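PDB 2WSM: hydrogenase expression/formation protein (hypb), which probably binds and hydrolyses GTP and binds nickel and zinc while serving as a maturation factor for hydrogenase. Local coordinates for residues L45-T50 with A62-V67; E74-R77 with K82-A85. All blocks are in the same frame, centred on the assembly; numbering follows the deposited sequence.

Overall arrangement
Both contacts press a helix onto the same edge region of the parallel sheet in the nucleotide-binding domain, and their centres lie about 8 Å apart. Contact 1 is buried: helix 43-54 meets strand 60-64 through small and branched aliphatic groups alone. Contact 2 lies at the surface, its centre about 16 Å from the centre of the chain, where helix 70-77 packs on strand 82-85, the outermost strand within this chain, and a long arginine joins the apolar touch. The two are coupled directly, since strands 60-64 and 82-85 are hydrogen-bonded neighbours, Leu64 N lying 3.0 Å from Glu84 O, while the two helices also touch each other.

Contact 1 of 2, residues L45-T50 with A62-V67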
loop_
_atom_site.group_PDB
_atom_site.type_symbol
_atom_site.label_atom_id
_atom_site.label_comp_id
_atom_site.label_asym_id
_atom_site.label_seq_id
_atom_site.Cartn_x
_atom_site.Cartn_y
_atom_site.Cartn_z
ATOM N N LEU A 45 8.450 15.102 -13.561
ATOM C CA LEU A 45 9.267 15.466 -14.714
ATOM C C LEU A 45 8.802 14.734 -15.964
ATOM O O LEU A 45 8.719 15.326 -17.043
ATOM C CB LEU A 45 10.748 15.187 -14.456
ATOM C CG LEU A 45 11.707 15.524 -15.605
ATOM C CD1 LEU A 45 11.570 16.979 -16.010
ATOM C CD2 LEU A 45 13.149 15.219 -15.229
ATOM N N LEU A 46 8.498 13.446 -15.822
ATOM C CA LEU A 46 7.983 12.683 -16.955
ATOM C C LEU A 46 6.706 13.316 -17.503
ATOM O O LEU A 46 6.504 13.375 -18.717
ATOM C CB LEU A 46 7.722 11.226 -16.576
ATOM C CG LEU A 46 7.168 10.360 -17.713
ATOM C CD1 LEU A 46 8.170 10.257 -18.861
ATOM C CD2 LEU A 46 6.789 8.980 -17.209
ATOM N N ILE A 47 5.851 13.801 -16.606
ATOM C CA ILE A 47 4.599 14.427 -17.015
ATOM C C ILE A 47 4.847 15.748 -17.752
ATOM O O ILE A 47 4.249 16.011 -18.795
ATOM C CB ILE A 47 3.659 14.644 -15.815
ATOM C CG1 ILE A 47 3.084 13.305 -15.345
ATOM C CG2 ILE A 47 2.523 15.609 -16.181
ATOM C CD1 ILE A 47 2.279 13.402 -14.036
ATOM N N GLU A 48 5.744 16.567 -17.221
ATOM C CA GLU A 48 6.104 17.815 -17.886
ATOM C C GLU A 48 6.696 17.532 -19.260
ATOM O O GLU A 48 6.211 18.045 -20.268
ATOM C CB GLU A 48 7.096 18.608 -17.035
ATOM C CG GLU A 48 6.563 18.954 -15.649
ATOM C CD GLU A 48 7.661 19.290 -14.655
ATOM O OE1 GLU A 48 8.806 18.831 -14.859
ATOM O OE2 GLU A 48 7.372 19.997 -13.662
ATOM N N ARG A 49 7.746 16.713 -19.296
ATOM C CA ARG A 49 8.399 16.365 -20.554
ATOM C C ARG A 49 7.384 15.864 -21.580
ATOM O O ARG A 49 7.478 16.179 -22.757
ATOM C CB ARG A 49 9.507 15.328 -20.330
ATOM C CG ARG A 49 10.683 15.827 -19.486
ATOM C CD ARG A 49 11.527 16.861 -20.242
ATOM N NE ARG A 49 11.720 16.462 -21.631
ATOM C CZ ARG A 49 12.733 15.723 -22.066
ATOM N NH1 ARG A 49 13.669 15.320 -21.221
ATOM N NH2 ARG A 49 12.815 15.398 -23.351
ATOM N N THR A 50 6.405 15.095 -21.125
ATOM C CA THR A 50 5.351 14.611 -22.009
ATOM C C THR A 50 4.546 15.771 -22.582
ATOM O O THR A 50 4.276 15.835 -23.780
ATOM C CB THR A 50 4.374 13.707 -21.256
ATOM O OG1 THR A 50 5.065 12.554 -20.767
ATOM C CG2 THR A 50 3.226 13.283 -22.163
ATOM N N ALA A 62 -3.591 17.311 -16.182
ATOM C CA ALA A 62 -2.731 16.746 -15.155
ATOM C C ALA A 62 -3.344 16.890 -13.766
ATOM O O ALA A 62 -3.728 17.980 -13.353
ATOM C CB ALA A 62 -1.361 17.401 -15.199
ATOM N N MET A 63 -3.437 15.773 -13.059
ATOM C CA MET A 63 -3.855 15.761 -11.667
ATOM C C MET A 63 -2.682 15.305 -10.809
ATOM O O MET A 63 -2.251 14.151 -10.887
ATOM C CB MET A 63 -5.054 14.833 -11.480
ATOM C CG MET A 63 -6.265 15.248 -12.316
ATOM S SD MET A 63 -7.758 14.302 -11.967
ATOM C CE MET A 63 -8.056 14.781 -10.267
ATOM N N LEU A 64 -2.157 16.220 -10.000
ATOM C CA LEU A 64 -0.944 15.951 -9.237
ATOM C C LEU A 64 -1.246 15.590 -7.794
ATOM O O LEU A 64 -1.592 16.453 -6.989
ATOM C CB LEU A 64 0.002 17.151 -9.297
ATOM C CG LEU A 64 0.424 17.607 -10.693
ATOM C CD1 LEU A 64 1.351 18.798 -10.596
ATOM C CD2 LEU A 64 1.087 16.460 -11.486
ATOM N N GLY A 65 -1.091 14.309 -7.475
ATOM C CA GLY A 65 -1.352 13.796 -6.146
ATOM C C GLY A 65 -0.145 13.720 -5.230
ATOM O O GLY A 65 -0.282 13.360 -4.064
ATOM N N ASP A 66 1.041 14.023 -5.749
ATOM C CA ASP A 66 2.181 14.283 -4.872
ATOM C C ASP A 66 2.280 15.787 -4.685
ATOM O O ASP A 66 1.884 16.547 -5.567
ATOM C CB ASP A 66 3.482 13.723 -5.454
ATOM C CG ASP A 66 3.974 12.490 -4.713
ATOM O OD1 ASP A 66 4.782 11.733 -5.284
ATOM O OD2 ASP A 66 3.561 12.279 -3.554
ATOM N N VAL A 67 2.774 16.232 -3.534
ATOM C CA VAL A 67 2.971 17.664 -3.353
ATOM C C VAL A 67 3.996 18.136 -4.370
ATOM O O VAL A 67 5.083 17.573 -4.485
ATOM C CB VAL A 67 3.433 18.043 -1.926
ATOM C CG1 VAL A 67 3.826 19.517 -1.873
ATOM C CG2 VAL A 67 2.337 17.750 -0.910
#
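Ile47 of helix 43-54 spans the gap to strand 60-64 with two separate branches, and all the contact across the pair is aliphatic. Its CG2 methyl faces the methyl of Ala62, CG2 to CB 4.4 Å, while its other branch ends at Leu64, CD1 to CD2 4.2 Å. With CG1 anti to the carbonyl carbon (chi1 -72°) and CD1 extended beyond it, the two methyls diverge and reach residues two apart on the strand, whose side chains lie on the same face. The Ile47 and Leu64 side chains pass each other in opposite directions; CD2 is the leucine methyl that comes this close to Ile47. Ala62 suits its place because a short side chain lets the helix come near, the CA atoms of Ile47 and Ala62 being 7.9 Å apart. Leu113 and Glu115 of strand 111-118, the next strand of the sheet, also touch Ile47.

No hydrogen bond crosses the pair. Within the helix, Thr50 OG1 donates to Leu46 O at 2.6 Å, with a C=O...donor angle of 147°, and Thr50 N reaches that same oxygen at 3.0 Å from the opposite face of the carbonyl plane. Two bonds therefore grip one carbonyl, and Thr50 OG1 is also hydrogen-bonded to Trp204 NE1 of helix 201-212.

Further along, Asp66 forms a salt bridge with Lys43, a residue of what appears to be the Walker A P-loop. Through shape and the hydrophobic effect, this small aliphatic patch contributes to the packing of the helix on the sheet beside the probable nucleotide site.

Contact 2 of 2, residues E74-R77 with K82-A85; sequences ERVR and KAEA
Val76 lays its CG2 methyl against the methyl of Ala83, CG2 to CB 3.9 Å, and this is the apolar centre of the packing between helix 70-77 and strand 82-85. The same alanine methyl is met by the aliphatic stem of Arg77, whose CG lies 4.1 Å from Ala83 CB. Two neighbouring helix residues thus share one small side chain, and alanine suits the spot: its CB points at the helix, and its small size admits the last turn closely, with the CA atoms of Arg77 and Ala83 only 6.3 Å apart. Valine fits the inward side of the helix, where its other methyl, CG1, packs on Glu48 of helix 43-54.

Arg77 reaches beyond its neighbour. CG stands anti to the carbonyl carbon (chi1 -80°), and the chain runs extended from there to NE, carrying the guanidinium along the strand. The group presents its edge, with Ala83 O, Glu84 CA and Ala85 N near its plane. NE stands 4.0 Å from Ala83 O, too far for a direct hydrogen bond, and NH2 makes a van der Waals approach to Glu84 CA at 4.0 Å. Arginine suits this exposed margin because its methylene stem can cover an alanine while its charged end remains at the surface.

The alternating strand turns Lys82 and Glu84 away from the helix, where they form salt bridges with Asp108 and Arg102. Strand 82-85 is hydrogen-bonded to strand 60-64, and helix 70-77 links the two in a beta-alpha-beta unit. Across the helix-strand pair itself, the chemistry implies apolar packing bordered at its margin by a positive group near a backbone carbonyl, an attraction probably modest and softened by solvent.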
loop_
_atom_site.group_PDB
_atom_site.type_symbol
_atom_site.label_atom_id
_atom_site.label_comp_id
_atom_site.label_asym_id
_atom_site.label_seq_id
_atom_site.Cartn_x
_atom_site.Cartn_y
_atom_site.Cartn_z
ATOM N N GLU A 74 4.151 26.042 -11.949
ATOM C CA GLU A 74 4.303 27.023 -13.006
ATOM C C GLU A 74 4.682 26.321 -14.295
ATOM O O GLU A 74 4.139 26.609 -15.357
ATOM C CB GLU A 74 5.381 28.038 -12.642
ATOM C CG GLU A 74 5.428 29.230 -13.572
ATOM C CD GLU A 74 6.090 30.434 -12.934
ATOM O OE1 GLU A 74 7.210 30.286 -12.394
ATOM O OE2 GLU A 74 5.487 31.527 -12.973
ATOM N N ARG A 75 5.612 25.380 -14.199
ATOM C CA ARG A 75 6.122 24.735 -15.397
ATOM C C ARG A 75 5.026 23.989 -16.159
ATOM O O ARG A 75 4.953 24.069 -17.387
ATOM C CB ARG A 75 7.295 23.812 -15.068
ATOM C CG ARG A 75 8.049 23.332 -16.294
ATOM C CD ARG A 75 9.276 22.530 -15.907
ATOM N NE ARG A 75 9.712 21.641 -16.982
ATOM C CZ ARG A 75 10.740 20.803 -16.886
ATOM N NH1 ARG A 75 11.444 20.740 -15.762
ATOM N NH2 ARG A 75 11.067 20.030 -17.913
ATOM N N VAL A 76 4.166 23.277 -15.433
ATOM C CA VAL A 76 3.101 22.517 -16.079
ATOM C C VAL A 76 1.991 23.430 -16.586
ATOM O O VAL A 76 1.459 23.222 -17.676
ATOM C CB VAL A 76 2.496 21.437 -15.151
ATOM C CG1 VAL A 76 3.576 20.503 -14.643
ATOM C CG2 VAL A 76 1.742 22.074 -13.993
ATOM N N ARG A 77 1.654 24.443 -15.795
ATOM C CA ARG A 77 0.581 25.364 -16.148
ATOM C C ARG A 77 0.996 26.309 -17.275
ATOM O O ARG A 77 0.154 26.861 -17.984
ATOM C CB ARG A 77 0.142 26.160 -14.917
ATOM C CG ARG A 77 -0.792 25.391 -13.997
ATOM C CD ARG A 77 -0.773 25.939 -12.583
ATOM N NE ARG A 77 -1.477 25.053 -11.660
ATOM C CZ ARG A 77 -1.363 25.100 -10.334
ATOM N NH1 ARG A 77 -0.565 25.994 -9.763
ATOM N NH2 ARG A 77 -2.045 24.247 -9.578
ATOM N N LYS A 82 -4.454 22.452 -18.387
ATOM C CA LYS A 82 -5.227 22.391 -17.158
ATOM C C LYS A 82 -4.495 21.493 -16.163
ATOM O O LYS A 82 -4.110 20.371 -16.494
ATOM C CB LYS A 82 -6.623 21.842 -17.433
ATOM C CG LYS A 82 -7.422 22.639 -18.457
ATOM C CD LYS A 82 -8.787 22.006 -18.708
ATOM C CE LYS A 82 -9.659 22.890 -19.592
ATOM N NZ LYS A 82 -9.044 23.116 -20.933
ATOM N N ALA A 83 -4.298 21.990 -14.947
ATOM C CA ALA A 83 -3.583 21.238 -13.926
ATOM C C ALA A 83 -4.087 21.599 -12.541
ATOM O O ALA A 83 -4.616 22.691 -12.326
ATOM C CB ALA A 83 -2.099 21.498 -14.023
ATOM N N GLU A 84 -3.919 20.686 -11.594
ATOM C CA GLU A 84 -4.318 20.973 -10.224
ATOM C C GLU A 84 -3.794 19.956 -9.223
ATOM O O GLU A 84 -3.670 18.765 -9.527
ATOM C CB GLU A 84 -5.838 21.070 -10.119
ATOM C CG GLU A 84 -6.557 19.778 -10.409
ATOM C CD GLU A 84 -8.047 19.913 -10.232
ATOM O OE1 GLU A 84 -8.559 21.044 -10.403
ATOM O OE2 GLU A 84 -8.703 18.895 -9.915
ATOM N N ALA A 85 -3.469 20.451 -8.033
ATOM C CA ALA A 85 -3.102 19.603 -6.921
ATOM C C ALA A 85 -4.342 18.855 -6.469
ATOM O O ALA A 85 -5.426 19.422 -6.399
ATOM C CB ALA A 85 -2.539 20.436 -5.770
#